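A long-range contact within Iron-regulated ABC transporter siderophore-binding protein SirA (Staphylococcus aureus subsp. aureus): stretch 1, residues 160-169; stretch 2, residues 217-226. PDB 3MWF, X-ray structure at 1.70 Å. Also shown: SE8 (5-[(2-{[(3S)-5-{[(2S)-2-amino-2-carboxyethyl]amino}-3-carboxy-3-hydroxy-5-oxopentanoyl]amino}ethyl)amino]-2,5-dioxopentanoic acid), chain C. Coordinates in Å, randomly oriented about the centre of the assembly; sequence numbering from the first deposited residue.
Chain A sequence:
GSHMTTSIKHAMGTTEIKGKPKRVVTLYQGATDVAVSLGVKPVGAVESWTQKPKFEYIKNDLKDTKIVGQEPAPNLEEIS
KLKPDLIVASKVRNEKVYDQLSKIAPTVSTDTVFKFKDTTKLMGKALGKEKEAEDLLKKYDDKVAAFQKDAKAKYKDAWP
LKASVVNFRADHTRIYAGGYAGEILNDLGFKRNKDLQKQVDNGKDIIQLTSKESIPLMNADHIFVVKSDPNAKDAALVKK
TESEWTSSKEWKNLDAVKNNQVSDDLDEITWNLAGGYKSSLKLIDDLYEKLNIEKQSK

Stretch 1 (160-169) PLKASVVNFR
Stretch 2 (217-226) LMNADHIFVV

Parallel pairing of strand 163-168 with strand 222-226 in SirA, axes 4.7 Å apart at closest approach and N-to-C directions 24° apart. Both backbones are extended (phi -84 to -141°, psi 111 to 152°). A163, S164, V165, V166 and N167 lie beside H222, I223, F224, V225 and V226, with CA-CA separations of 4.6 to 5.1 Å. Stretch 1 supplies both donors and acceptors from alternate residues: H222 N donates to K162 O (3.2 Å), S164 N to H222 O (3.2 Å), F224 N to S164 O (2.9 Å), V166 N to F224 O (2.9 Å) and V226 N to V166 O (2.8 Å). The ladder closes with a weak bond from F168 N to V226 O (3.0 Å, 135°). That carbonyl also accepts from N167 ND2 (3.1 Å, 174°), the straighter of the two.

Before the ladder, D221 (chi1 m) turns its carboxylate back so that OD2 accepts from K162 N (2.8 Å, 168°); a water donates to the same OD2 (2.7 Å) and to P160 O (3.3 Å). K162 O also takes a weak bond from D221 N (2.9 Å, 121°). S164, chi1 p, donates OG to M218 O (2.7 Å), tying the strand to the 3-10 segment. A second water donates to A163 O (3.0 Å) and N219 O (2.9 Å).

On the face of S164, V166, I223 and V225, V166 (t) sets CG2 3.7 Å from M218 SD and 3.8 Å from I223 CG2. On the face of A163, V165, N167, H222, F224 and V226, A163 CB meets the F224 ring edge (CE2, 3.9 Å), and V165 CG1 reaches V226 CG2 (4.1 Å). F168 (m) brings CE2 to 3.6 Å from V225 CG1.

N167 OD1 accepts from R169 NE (2.8 Å), while R169 NH1 and NH2 each donate to SE8 O22 at 3.0 Å.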

ATOM      1  N   PRO A 160      19.342   3.903  13.811  1.00 18.83           N
ATOM      2  CA  PRO A 160      18.555   3.625  12.573  1.00 17.77           C
ATOM      3  C   PRO A 160      19.126   4.212  11.285  1.00 17.73           C
ATOM      4  O   PRO A 160      19.672   5.329  11.281  1.00 18.00           O
ATOM      5  CB  PRO A 160      17.218   4.304  12.873  1.00 17.52           C
ATOM      6  CG  PRO A 160      17.647   5.548  13.712  1.00 17.83           C
ATOM      7  CD  PRO A 160      18.691   4.935  14.650  1.00 19.30           C
ATOM      8  N   LEU A 161      18.964   3.470  10.188  1.00 16.85           N
ATOM      9  CA  LEU A 161      19.329   3.923   8.866  1.00 16.94           C
ATOM     10  C   LEU A 161      18.243   4.878   8.377  1.00 15.65           C
ATOM     11  O   LEU A 161      17.074   4.720   8.722  1.00 16.05           O
ATOM     12  CB  LEU A 161      19.404   2.745   7.884  1.00 17.76           C
ATOM     13  CG  LEU A 161      20.422   1.653   8.220  1.00 19.97           C
ATOM     14  CD1 LEU A 161      20.414   0.625   7.091  1.00 21.83           C
ATOM     15  CD2 LEU A 161      21.798   2.273   8.439  1.00 23.21           C
ATOM     16  N   LYS A 162      18.652   5.825   7.555  1.00 14.12           N
ATOM     17  CA  LYS A 162      17.688   6.563   6.735  1.00 13.48           C
ATOM     18  C   LYS A 162      17.389   5.793   5.440  1.00 12.22           C
ATOM     19  O   LYS A 162      18.283   5.232   4.792  1.00 12.72           O
ATOM     20  CB  LYS A 162      18.197   7.968   6.445  1.00 14.11           C
ATOM     21  CG  LYS A 162      18.137   8.841   7.675  1.00 16.29           C
ATOM     22  CD  LYS A 162      18.730  10.224   7.398  1.00 20.88           C
ATOM     23  CE  LYS A 162      20.206  10.287   7.703  1.00 23.37           C
ATOM     24  NZ  LYS A 162      20.797  11.632   7.374  1.00 23.63           N
ATOM     25  N   ALA A 163      16.108   5.787   5.065  1.00 12.18           N
ATOM     26  CA  ALA A 163      15.656   5.067   3.862  1.00 12.08           C
ATOM     27  C   ALA A 163      14.849   6.022   2.994  1.00 12.19           C
ATOM     28  O   ALA A 163      14.255   6.980   3.498  1.00 12.98           O
ATOM     29  CB  ALA A 163      14.770   3.856   4.261  1.00 12.47           C
ATOM     30  N   SER A 164      14.859   5.772   1.690  1.00 12.25           N
ATOM     31  CA  SER A 164      13.827   6.390   0.814  1.00 11.67           C
ATOM     32  C   SER A 164      13.354   5.330  -0.158  1.00 11.80           C
ATOM     33  O   SER A 164      14.097   4.400  -0.470  1.00 11.89           O
ATOM     34  CB  SER A 164      14.346   7.621   0.080  1.00 11.27           C
ATOM     35  OG  SER A 164      15.377   7.315  -0.853  1.00 14.35           O
ATOM     36  N   VAL A 165      12.110   5.484  -0.602  1.00 11.73           N
ATOM     37  CA  VAL A 165      11.497   4.593  -1.576  1.00 11.21           C
ATOM     38  C   VAL A 165      11.229   5.458  -2.806  1.00 11.29           C
ATOM     39  O   VAL A 165      10.408   6.396  -2.769  1.00 11.49           O
ATOM     40  CB  VAL A 165      10.177   3.999  -1.017  1.00 10.44           C
ATOM     41  CG1 VAL A 165       9.507   3.096  -2.090  1.00 11.01           C
ATOM     42  CG2 VAL A 165      10.484   3.198   0.258  1.00 13.62           C
ATOM     43  N   VAL A 166      11.972   5.186  -3.869  1.00 10.84           N
ATOM     44  CA  VAL A 166      11.931   6.007  -5.097  1.00 11.29           C
ATOM     45  C   VAL A 166      11.223   5.190  -6.156  1.00 11.16           C
ATOM     46  O   VAL A 166      11.604   4.027  -6.401  1.00 11.81           O
ATOM     47  CB  VAL A 166      13.354   6.360  -5.566  1.00 12.02           C
ATOM     48  CG1 VAL A 166      13.343   7.069  -6.921  1.00 11.85           C
ATOM     49  CG2 VAL A 166      14.063   7.246  -4.479  1.00 12.35           C
ATOM     50  N   ASN A 167      10.218   5.805  -6.772  1.00 10.96           N
ATOM     51  CA  ASN A 167       9.382   5.125  -7.788  1.00 11.35           C
ATOM     52  C   ASN A 167       9.514   5.845  -9.108  1.00 11.58           C
ATOM     53  O   ASN A 167       9.098   7.017  -9.262  1.00 12.00           O
ATOM     54  CB  ASN A 167       7.931   5.119  -7.273  1.00 10.57           C
ATOM     55  CG  ASN A 167       6.862   4.894  -8.359  1.00 12.86           C
ATOM     56  OD1 ASN A 167       5.821   5.560  -8.323  1.00 14.17           O
ATOM     57  ND2 ASN A 167       7.101   3.974  -9.309  1.00 12.81           N
ATOM     58  N   PHE A 168      10.105   5.155 -10.088  1.00 12.50           N
ATOM     59  CA  PHE A 168      10.174   5.728 -11.428  1.00 12.23           C
ATOM     60  C   PHE A 168       8.868   5.436 -12.166  1.00 12.49           C
ATOM     61  O   PHE A 168       8.410   4.277 -12.188  1.00 14.45           O
ATOM     62  CB  PHE A 168      11.373   5.181 -12.194  1.00 12.48           C
ATOM     63  CG  PHE A 168      12.675   5.569 -11.567  1.00 12.82           C
ATOM     64  CD1 PHE A 168      13.005   6.915 -11.475  1.00 14.57           C
ATOM     65  CD2 PHE A 168      13.526   4.614 -11.030  1.00 14.38           C
ATOM     66  CE1 PHE A 168      14.182   7.320 -10.875  1.00 14.74           C
ATOM     67  CE2 PHE A 168      14.745   5.013 -10.429  1.00 15.79           C
ATOM     68  CZ  PHE A 168      15.057   6.377 -10.343  1.00 15.76           C
ATOM     69  N   ARG A 169       8.261   6.490 -12.713  1.00 11.67           N
ATOM     70  CA  ARG A 169       6.997   6.348 -13.476  1.00 12.76           C
ATOM     71  C   ARG A 169       7.279   6.710 -14.920  1.00 13.78           C
ATOM     72  O   ARG A 169       8.422   6.958 -15.284  1.00 14.58           O
ATOM     73  CB  ARG A 169       5.916   7.251 -12.900  1.00 12.75           C
ATOM     74  CG  ARG A 169       5.565   6.931 -11.434  1.00 14.98           C
ATOM     75  CD  ARG A 169       4.022   6.925 -11.215  1.00 19.63           C
ATOM     76  NE  ARG A 169       3.743   6.063 -10.080  1.00 23.01           N
ATOM     77  CZ  ARG A 169       2.680   5.314  -9.920  1.00 18.43           C
ATOM     78  NH1 ARG A 169       1.689   5.253 -10.843  1.00 12.65           N
ATOM     79  NH2 ARG A 169       2.621   4.603  -8.819  1.00 21.88           N
ATOM     80  N   LEU A 217      16.429  15.272  -2.506  1.00 12.93           N
ATOM     81  CA  LEU A 217      15.386  14.963  -1.546  1.00 12.24           C
ATOM     82  C   LEU A 217      15.301  13.457  -1.234  1.00 11.14           C
ATOM     83  O   LEU A 217      14.787  13.068  -0.174  1.00 12.69           O
ATOM     84  CB  LEU A 217      14.024  15.533  -2.013  1.00 11.70           C
ATOM     85  CG  LEU A 217      12.832  15.514  -1.048  1.00 12.14           C
ATOM     86  CD1 LEU A 217      13.154  16.318   0.225  1.00 11.52           C
ATOM     87  CD2 LEU A 217      11.544  16.071  -1.730  1.00 11.84           C
ATOM     88  N   MET A 218      15.804  12.636  -2.157  1.00 11.29           N
ATOM     89  CA  MET A 218      15.817  11.188  -2.017  1.00 12.05           C
ATOM     90  C   MET A 218      16.914  10.688  -1.093  1.00 12.42           C
ATOM     91  O   MET A 218      16.992   9.483  -0.810  1.00 12.23           O
ATOM     92  CB  MET A 218      16.086  10.563  -3.404  1.00 12.18           C
ATOM     93  CG  MET A 218      15.018  10.919  -4.421  1.00 13.16           C
ATOM     94  SD  MET A 218      15.568  10.265  -6.014  1.00 16.46           S
ATOM     95  CE  MET A 218      14.222  10.855  -7.013  1.00 18.65           C
ATOM     96  N   ASN A 219      17.819  11.576  -0.659  1.00 11.87           N
ATOM     97  CA  ASN A 219      19.019  11.076   0.020  1.00 12.36           C
ATOM     98  C   ASN A 219      18.704  10.187   1.223  1.00 13.06           C
ATOM     99  O   ASN A 219      17.797  10.469   1.995  1.00 13.64           O
ATOM    100  CB  ASN A 219      19.952  12.223   0.451  1.00 12.00           C
ATOM    101  CG  ASN A 219      21.369  11.719   0.690  1.00 16.10           C
ATOM    102  OD1 ASN A 219      21.825  10.760   0.030  1.00 16.93           O
ATOM    103  ND2 ASN A 219      22.055  12.316   1.665  1.00 16.01           N
ATOM    104  N   ALA A 220      19.468   9.101   1.368  1.00 12.41           N
ATOM    105  CA  ALA A 220      19.234   8.090   2.372  1.00 13.19           C
ATOM    106  C   ALA A 220      20.469   7.209   2.451  1.00 13.21           C
ATOM    107  O   ALA A 220      21.310   7.225   1.542  1.00 14.27           O
ATOM    108  CB  ALA A 220      18.016   7.237   1.984  1.00 13.00           C
ATOM    109  N   ASP A 221      20.591   6.470   3.546  1.00 14.89           N
ATOM    110  CA  ASP A 221      21.615   5.407   3.664  1.00 15.41           C
ATOM    111  C   ASP A 221      21.329   4.184   2.782  1.00 16.28           C
ATOM    112  O   ASP A 221      22.256   3.508   2.338  1.00 16.06           O
ATOM    113  CB  ASP A 221      21.743   4.976   5.108  1.00 16.76           C
ATOM    114  CG  ASP A 221      22.062   6.145   6.019  1.00 16.57           C
ATOM    115  OD1 ASP A 221      22.934   6.958   5.654  1.00 18.81           O
ATOM    116  OD2 ASP A 221      21.401   6.249   7.057  1.00 17.75           O
ATOM    117  N   HIS A 222      20.051   3.910   2.537  1.00 15.14           N
ATOM    118  CA  HIS A 222      19.643   2.866   1.597  1.00 15.76           C
ATOM    119  C   HIS A 222      18.416   3.340   0.813  1.00 15.17           C
ATOM    120  O   HIS A 222      17.494   3.926   1.402  1.00 15.11           O
ATOM    121  CB  HIS A 222      19.292   1.579   2.354  1.00 16.65           C
ATOM    122  CG  HIS A 222      19.279   0.370   1.474  1.00 16.61           C
ATOM    123  ND1 HIS A 222      20.339  -0.513   1.410  1.00 17.58           N
ATOM    124  CD2 HIS A 222      18.367  -0.061   0.570  1.00 16.20           C
ATOM    125  CE1 HIS A 222      20.080  -1.437   0.496  1.00 19.52           C
ATOM    126  NE2 HIS A 222      18.884  -1.190  -0.022  1.00 19.69           N
ATOM    127  N   ILE A 223      18.393   3.025  -0.480  1.00 15.05           N
ATOM    128  CA  ILE A 223      17.302   3.467  -1.356  1.00 14.33           C
ATOM    129  C   ILE A 223      16.663   2.254  -1.997  1.00 14.67           C
ATOM    130  O   ILE A 223      17.357   1.368  -2.495  1.00 14.03           O
ATOM    131  CB  ILE A 223      17.810   4.476  -2.428  1.00 14.46           C
ATOM    132  CG1 ILE A 223      18.231   5.800  -1.767  1.00 13.49           C
ATOM    133  CG2 ILE A 223      16.746   4.699  -3.554  1.00 15.26           C
ATOM    134  CD1 ILE A 223      18.868   6.815  -2.746  1.00 12.81           C
ATOM    135  N   PHE A 224      15.332   2.216  -1.967  1.00 14.00           N
ATOM    136  CA  PHE A 224      14.566   1.112  -2.506  1.00 14.36           C
ATOM    137  C   PHE A 224      13.909   1.619  -3.758  1.00 14.48           C
ATOM    138  O   PHE A 224      13.141   2.586  -3.700  1.00 15.49           O
ATOM    139  CB  PHE A 224      13.529   0.702  -1.456  1.00 14.55           C
ATOM    140  CG  PHE A 224      14.151   0.206  -0.184  1.00 15.12           C
ATOM    141  CD1 PHE A 224      14.631  -1.108  -0.115  1.00 17.70           C
ATOM    142  CD2 PHE A 224      14.335   1.055   0.920  1.00 14.26           C
ATOM    143  CE1 PHE A 224      15.236  -1.575   1.033  1.00 16.73           C
ATOM    144  CE2 PHE A 224      14.929   0.596   2.097  1.00 17.06           C
ATOM    145  CZ  PHE A 224      15.388  -0.737   2.155  1.00 17.20           C
ATOM    146  N   VAL A 225      14.221   0.998  -4.893  1.00 13.86           N
ATOM    147  CA  VAL A 225      13.700   1.489  -6.175  1.00 14.72           C
ATOM    148  C   VAL A 225      12.546   0.628  -6.700  1.00 15.00           C
ATOM    149  O   VAL A 225      12.707  -0.583  -6.855  1.00 15.18           O
ATOM    150  CB  VAL A 225      14.831   1.553  -7.225  1.00 14.05           C
ATOM    151  CG1 VAL A 225      14.294   1.906  -8.607  1.00 16.71           C
ATOM    152  CG2 VAL A 225      15.876   2.577  -6.810  1.00 15.83           C
ATOM    153  N   VAL A 226      11.418   1.265  -7.016  1.00 14.23           N
ATOM    154  CA  VAL A 226      10.226   0.567  -7.547  1.00 14.11           C
ATOM    155  C   VAL A 226       9.897   1.122  -8.918  1.00 14.42           C
ATOM    156  O   VAL A 226       9.703   2.332  -9.077  1.00 14.17           O
ATOM    157  CB  VAL A 226       8.989   0.753  -6.628  1.00 15.11           C
ATOM    158  CG1 VAL A 226       7.801  -0.064  -7.151  1.00 14.99           C
ATOM    159  CG2 VAL A 226       9.275   0.371  -5.191  1.00 16.08           C
TER
HETATM  160  C1  SE8 C   1      -4.063   6.005 -10.121  1.00 15.32           C
HETATM  161  C2  SE8 C   1      -2.701   5.691 -10.674  1.00 15.19           C
HETATM  162  C3  SE8 C   1      -2.469   4.188 -10.720  1.00 12.64           C
HETATM  163  N4  SE8 C   1      -2.408   3.583  -9.393  1.00 12.67           N
HETATM  164  C5  SE8 C   1      -1.266   3.396  -8.763  1.00 14.42           C
HETATM  165  C6  SE8 C   1      -1.351   2.916  -7.335  1.00 12.23           C
HETATM  166  C7  SE8 C   1      -1.565   4.090  -6.378  1.00 13.83           C
HETATM  167  C8  SE8 C   1      -1.816   3.518  -4.971  1.00 12.42           C
HETATM  168  C9  SE8 C   1      -1.830   4.563  -3.857  1.00 12.89           C
HETATM  169  N10 SE8 C   1      -2.334   5.764  -4.134  1.00 12.42           N
HETATM  170  C11 SE8 C   1      -2.386   6.754  -3.083  1.00 16.54           C
HETATM  171  C12 SE8 C   1      -3.819   7.169  -2.799  1.00 22.20           C
HETATM  172  N13 SE8 C   1      -3.894   8.446  -2.101  1.00 28.35           N
HETATM  173  C14 SE8 C   1      -3.838   9.663  -2.719  1.00 30.94           C
HETATM  174  C15 SE8 C   1      -4.109   9.761  -4.191  1.00 31.51           C
HETATM  175  C16 SE8 C   1      -2.790   9.348  -4.796  1.00 27.47           C
HETATM  176  C17 SE8 C   1      -2.866   8.643  -6.114  1.00 23.01           C
HETATM  177  C18 SE8 C   1      -2.077   9.280  -7.156  1.00 22.62           C
HETATM  178  O19 SE8 C   1      -5.067   5.809 -10.856  1.00 14.72           O
HETATM  179  O20 SE8 C   1      -4.137   6.495  -8.976  1.00 13.74           O
HETATM  180  N21 SE8 C   1      -1.681   6.353  -9.839  1.00 13.76           N
HETATM  181  O22 SE8 C   1      -0.174   3.592  -9.258  1.00 14.01           O
HETATM  182  C23 SE8 C   1      -0.369   5.025  -6.419  1.00 13.21           C
HETATM  183  O24 SE8 C   1       0.693   4.694  -5.836  1.00 13.16           O
HETATM  184  O25 SE8 C   1      -0.461   6.124  -7.021  1.00 12.77           O
HETATM  185  O26 SE8 C   1      -2.689   4.861  -6.841  1.00 13.11           O
HETATM  186  O27 SE8 C   1      -1.400   4.267  -2.747  1.00 12.69           O
HETATM  187  O28 SE8 C   1      -3.545  10.687  -2.130  1.00 37.49           O
HETATM  188  O29 SE8 C   1      -3.420   7.550  -6.268  1.00 16.88           O
HETATM  189  O30 SE8 C   1      -1.678   8.585  -8.085  1.00 16.43           O
HETATM  190  O31 SE8 C   1      -1.782  10.499  -7.068  1.00 27.30           O
HETATM  191  O   HOH W   1      21.596   7.291   9.491  1.00 24.75           O
HETATM  192  O   HOH W   2      15.750   9.540   3.755  1.00 13.64           O